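Local coordinates for fiber protein (Human adenovirus 14, PDB 3F0Y) that forms the trimeric knob of the adenovirus fibre, the part that probably engages cellular receptors such as CD46, at residues D11-T16 against N100-Q105; L45-A50 against Y203-D208. All coordinates share one frame; numbering follows the deposited sequence.

In the fold
Contact 1 (11-16 with 100-105) sits at the start of the modelled chain, where a short 3-10 turn leading into strand 16-18 meets the small strand 102-103; contact 2 (45-50 with 203-208) joins the turn between strands 39-48 and 51-60 to the end of strand 199-204 and the C-terminal tail. Their centres are about 15 Å apart, and Asn15 O lies 2.8 Å from Lys47 N, a probable hydrogen bond between the two. Contact 1 is partly buried and turns on a histidine ring; contact 2 is more deeply buried and turns on an arginine. Both reach subunit interfaces, contact 1 meeting a neighbour's copy of contact 2.

Contact 1 (D11-T16 against N100-Q105); sequences DDNINT and NHKSGQ
Thr16 O accepts a hydrogen bond from His101 ND1 at 2.8 Å, nearly straight (170° at the hydrogen) and with the oxygen in the ring plane. A longer bond runs from Lys102 N to Asn13 O, 3.3 Å. Thr16 O also receives a CA-H...O contact from His101 CA, so one carbonyl is met by both ring and backbone of the same residue. The second ring nitrogen, NE2, is hydrogen-bonded to the backbone N of Thr113, and with both nitrogens engaged the rotation of the imidazole is fixed. A water joins the segments as well, donating to Asn13 OD1 and accepting from Gly104 N. At the tip of Lys102 a bend at chi4 (63°) carries NZ to Gly104 O, to which it donates at 2.7 Å; NZ also forms a salt bridge with Asp207 of the second subunit. On the 11-16 side, Asp11 OD1 accepts from Asn13 N, closing an Asx turn.

Ile14 CA lies over one face of the imidazole, 3.6 Å from the His101 ring centroid in a CH-pi contact, while Ile14 CG2 reaches His101 CD2 at 3.7 Å. Asn13 lays CB and CG against Lys102 O. Lys102 CG, anti to the backbone N (chi1 -178°), sits beside Asn13 OD1 at 3.6 Å, and CD lies against the same oxygen.

The 3-10 segment 13-15, led in by the Asx turn, thus runs into strand 16-18 of the knob while held by His101 and Lys102 at strand 102-103, facing the second subunit of the trimer.

Contact 2 (L45-A50 against Y203-D208); sequences LVKTGA and YIREDD
Arg205 grips the turn Gly49-Ala50 with both its backbone and its guanidinium. Its N donates to Ala50 O at 3.1 Å in an almost linear bond (177° at the hydrogen), and NE donates to Gly49 O at 2.8 Å, approaching nearly along the carbonyl axis although bent at the hydrogen (133°). A weak bond from NH2 to the same Gly49 O makes a fork on that oxygen. Arg205 CG stands between the backbone N and the carbonyl carbon (chi1 61°), which sets it 3.3 Å from Ala50 O; from CG the chain runs extended to NE, which reaches Gly49 O.

A water bridges the two segments, donating to Ala50 O and to Arg205 O, so Ala50 O receives two bonds. Arg205 NH2 has a further weak, long ion pair with Asp12 of the third subunit, whose Thr16 hydroxyl also bonds to Ala50 N.

Farther out, Lys47 CG lies over one face of the guanidinium, toward its rim, 4.1 Å from Arg205 NE, the two side chains crossing at about a right angle. Lys47 NZ itself bonds to Ser117 and Asn114; its 4.5 Å separation from Asp208 OD2 is beyond a salt bridge. Leu45 CD2 makes a van der Waals contact with Tyr203 OH at 3.7 Å, and that hydroxyl is hydrogen-bonded to Phe118 O.

Here the type II' beta turn of a two-residue hairpin, Gly49-Ala50 between strands 39-48 and 51-60, is clasped by the chain's C-terminal tail, at one end of one of the knob's two four-stranded antiparallel sheets, that of strands 16-18, 39-48, 51-60 and 199-204.

Contact 1 (D11-T16 against N100-Q105)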
# COMPACT_ATOMS: atom_id res chain seq x y z
N ASP A 11 -18.51 3.52 -17.10
CA ASP A 11 -18.90 3.87 -15.70
C ASP A 11 -17.85 3.34 -14.72
O ASP A 11 -17.73 2.13 -14.53
CB ASP A 11 -20.28 3.29 -15.38
CG ASP A 11 -20.82 3.77 -14.03
OD1 ASP A 11 -20.30 4.75 -13.47
OD2 ASP A 11 -21.79 3.15 -13.54
N ASP A 12 -17.09 4.24 -14.11
CA ASP A 12 -16.04 3.85 -13.16
C ASP A 12 -16.63 3.38 -11.83
O ASP A 12 -15.97 2.67 -11.07
CB ASP A 12 -15.06 5.00 -12.93
CG ASP A 12 -13.81 4.57 -12.17
OD1 ASP A 12 -13.31 3.45 -12.42
OD2 ASP A 12 -13.32 5.35 -11.33
N ASN A 13 -17.88 3.77 -11.56
CA ASN A 13 -18.55 3.40 -10.32
C ASN A 13 -18.65 1.88 -10.10
O ASN A 13 -18.66 1.43 -8.95
CB ASN A 13 -19.96 4.00 -10.27
CG ASN A 13 -19.94 5.51 -10.11
OD1 ASN A 13 -19.12 6.07 -9.39
ND2 ASN A 13 -20.87 6.18 -10.79
N ILE A 14 -18.71 1.11 -11.18
CA ILE A 14 -18.78 -0.36 -11.07
C ILE A 14 -17.43 -1.04 -10.81
O ILE A 14 -17.39 -2.25 -10.59
CB ILE A 14 -19.46 -1.01 -12.31
CG1 ILE A 14 -18.66 -0.76 -13.59
CG2 ILE A 14 -20.89 -0.51 -12.45
CD1 ILE A 14 -18.83 -1.85 -14.64
N ASN A 15 -16.34 -0.28 -10.83
CA ASN A 15 -15.02 -0.80 -10.44
C ASN A 15 -14.84 -0.84 -8.92
O ASN A 15 -13.84 -1.37 -8.43
CB ASN A 15 -13.89 0.01 -11.07
CG ASN A 15 -13.75 -0.23 -12.56
OD1 ASN A 15 -13.83 -1.36 -13.04
ND2 ASN A 15 -13.52 0.84 -13.31
N THR A 16 -15.79 -0.25 -8.20
CA THR A 16 -15.79 -0.25 -6.74
C THR A 16 -16.95 -1.09 -6.21
O THR A 16 -18.07 -0.99 -6.71
CB THR A 16 -15.92 1.18 -6.18
OG1 THR A 16 -14.74 1.92 -6.49
CG2 THR A 16 -16.13 1.16 -4.67
N ASN A 100 -22.39 -2.88 -2.45
CA ASN A 100 -22.82 -2.49 -3.78
C ASN A 100 -21.82 -1.49 -4.37
O ASN A 100 -20.81 -1.18 -3.73
CB ASN A 100 -24.24 -1.90 -3.75
CG ASN A 100 -25.02 -2.17 -5.03
OD1 ASN A 100 -24.59 -1.78 -6.12
ND2 ASN A 100 -26.17 -2.82 -4.90
N HIS A 101 -22.09 -1.01 -5.57
CA HIS A 101 -21.18 -0.11 -6.27
C HIS A 101 -21.20 1.31 -5.70
O HIS A 101 -22.02 1.64 -4.85
CB HIS A 101 -21.52 -0.08 -7.76
CG HIS A 101 -21.25 -1.38 -8.45
ND1 HIS A 101 -20.05 -2.05 -8.34
CD2 HIS A 101 -22.02 -2.14 -9.27
CE1 HIS A 101 -20.09 -3.15 -9.06
NE2 HIS A 101 -21.28 -3.23 -9.63
N LYS A 102 -20.27 2.13 -6.18
CA LYS A 102 -20.18 3.52 -5.78
C LYS A 102 -21.36 4.32 -6.34
O LYS A 102 -21.70 4.20 -7.51
CB LYS A 102 -18.86 4.15 -6.26
CG LYS A 102 -18.67 5.60 -5.85
CD LYS A 102 -17.32 6.14 -6.29
CE LYS A 102 -17.29 7.66 -6.27
NZ LYS A 102 -17.47 8.23 -4.90
N SER A 103 -21.97 5.11 -5.47
CA SER A 103 -22.99 6.08 -5.87
C SER A 103 -22.80 7.31 -5.00
O SER A 103 -23.42 7.44 -3.95
CB SER A 103 -24.39 5.49 -5.70
OG SER A 103 -25.38 6.45 -6.03
N GLY A 104 -21.92 8.20 -5.44
CA GLY A 104 -21.46 9.29 -4.60
C GLY A 104 -20.71 8.73 -3.40
O GLY A 104 -19.83 7.88 -3.56
N GLN A 105 -21.07 9.19 -2.21
CA GLN A 105 -20.47 8.69 -0.96
C GLN A 105 -21.21 7.48 -0.40
O GLN A 105 -20.88 7.00 0.69
CB GLN A 105 -20.44 9.81 0.08
CG GLN A 105 -19.65 11.04 -0.35
CD GLN A 105 -18.18 10.74 -0.56
OE1 GLN A 105 -17.64 10.94 -1.65
NE2 GLN A 105 -17.52 10.25 0.48
O HOH W 1 -20.58 8.19 -8.03

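Contact 2 (L45-A50 against Y203-D208)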
# COMPACT_ATOMS: atom_id res chain seq x y z
N LEU A 45 -13.64 -2.21 -1.97
CA LEU A 45 -12.90 -3.09 -2.87
C LEU A 45 -12.87 -2.44 -4.24
O LEU A 45 -13.92 -2.22 -4.85
CB LEU A 45 -13.58 -4.46 -2.96
CG LEU A 45 -13.84 -5.19 -1.64
CD1 LEU A 45 -14.67 -6.43 -1.88
CD2 LEU A 45 -12.52 -5.54 -0.95
N VAL A 46 -11.68 -2.13 -4.73
CA VAL A 46 -11.52 -1.51 -6.04
C VAL A 46 -10.76 -2.44 -6.98
O VAL A 46 -9.70 -2.95 -6.63
CB VAL A 46 -10.78 -0.17 -5.95
CG1 VAL A 46 -10.65 0.46 -7.33
CG2 VAL A 46 -11.52 0.77 -5.00
N LYS A 47 -11.31 -2.64 -8.17
CA LYS A 47 -10.66 -3.44 -9.21
C LYS A 47 -9.49 -2.67 -9.79
O LYS A 47 -9.67 -1.59 -10.36
CB LYS A 47 -11.65 -3.80 -10.31
CG LYS A 47 -12.59 -4.92 -9.92
CD LYS A 47 -13.68 -5.11 -10.94
CE LYS A 47 -14.41 -6.41 -10.70
NZ LYS A 47 -15.62 -6.54 -11.56
N THR A 48 -8.29 -3.23 -9.65
CA THR A 48 -7.06 -2.60 -10.13
C THR A 48 -6.23 -3.62 -10.91
O THR A 48 -5.35 -4.28 -10.36
CB THR A 48 -6.24 -2.03 -8.95
OG1 THR A 48 -5.95 -3.07 -8.01
CG2 THR A 48 -7.01 -0.93 -8.25
N GLY A 49 -6.53 -3.74 -12.20
CA GLY A 49 -5.89 -4.74 -13.05
C GLY A 49 -6.22 -6.14 -12.59
O GLY A 49 -7.38 -6.46 -12.34
N ALA A 50 -5.20 -6.97 -12.43
CA ALA A 50 -5.37 -8.34 -11.94
C ALA A 50 -5.64 -8.41 -10.44
O ALA A 50 -5.94 -9.48 -9.91
CB ALA A 50 -4.15 -9.18 -12.28
N TYR A 203 -4.99 -8.29 -3.24
CA TYR A 203 -5.08 -9.71 -3.52
C TYR A 203 -5.44 -9.95 -4.98
O TYR A 203 -6.07 -9.10 -5.63
CB TYR A 203 -6.05 -10.42 -2.57
CG TYR A 203 -7.50 -9.94 -2.60
CD1 TYR A 203 -8.37 -10.36 -3.60
CD2 TYR A 203 -8.00 -9.13 -1.59
CE1 TYR A 203 -9.70 -9.95 -3.62
CE2 TYR A 203 -9.33 -8.71 -1.60
CZ TYR A 203 -10.17 -9.13 -2.61
OH TYR A 203 -11.49 -8.72 -2.62
N ILE A 204 -5.02 -11.10 -5.49
CA ILE A 204 -5.29 -11.49 -6.86
C ILE A 204 -6.76 -11.85 -6.96
O ILE A 204 -7.25 -12.69 -6.21
CB ILE A 204 -4.42 -12.69 -7.29
CG1 ILE A 204 -2.94 -12.30 -7.27
CG2 ILE A 204 -4.82 -13.17 -8.68
CD1 ILE A 204 -1.99 -13.47 -7.40
N ARG A 205 -7.46 -11.22 -7.89
CA ARG A 205 -8.90 -11.38 -7.94
C ARG A 205 -9.35 -12.56 -8.81
O ARG A 205 -8.66 -12.97 -9.75
CB ARG A 205 -9.60 -10.08 -8.36
CG ARG A 205 -9.26 -9.52 -9.72
CD ARG A 205 -9.81 -8.10 -9.82
NE ARG A 205 -9.64 -7.48 -11.13
CZ ARG A 205 -10.31 -7.83 -12.23
NH1 ARG A 205 -11.21 -8.80 -12.20
NH2 ARG A 205 -10.08 -7.19 -13.37
N GLU A 206 -10.50 -13.10 -8.44
CA GLU A 206 -11.15 -14.18 -9.17
C GLU A 206 -11.59 -13.64 -10.53
O GLU A 206 -11.76 -12.44 -10.70
CB GLU A 206 -12.36 -14.66 -8.36
CG GLU A 206 -13.18 -15.82 -8.95
CD GLU A 206 -12.60 -17.19 -8.66
OE1 GLU A 206 -11.39 -17.30 -8.38
OE2 GLU A 206 -13.36 -18.17 -8.73
N ASP A 207 -11.74 -14.54 -11.50
CA ASP A 207 -12.29 -14.17 -12.81
C ASP A 207 -13.79 -14.38 -12.83
O ASP A 207 -14.31 -15.26 -12.14
CB ASP A 207 -11.62 -14.99 -13.91
CG ASP A 207 -10.14 -14.72 -14.01
OD1 ASP A 207 -9.35 -15.68 -13.87
OD2 ASP A 207 -9.76 -13.55 -14.22
N ASP A 208 -14.49 -13.58 -13.63
CA ASP A 208 -15.94 -13.69 -13.78
C ASP A 208 -16.32 -14.99 -14.49
O ASP A 208 -15.52 -15.55 -15.24
CB ASP A 208 -16.50 -12.50 -14.55
CG ASP A 208 -16.49 -11.22 -13.73
OD1 ASP A 208 -17.15 -11.19 -12.67
OD2 ASP A 208 -15.82 -10.25 -14.16
OXT ASP A 208 -17.42 -15.50 -14.31
O HOH W 2 -6.63 -11.90 -11.34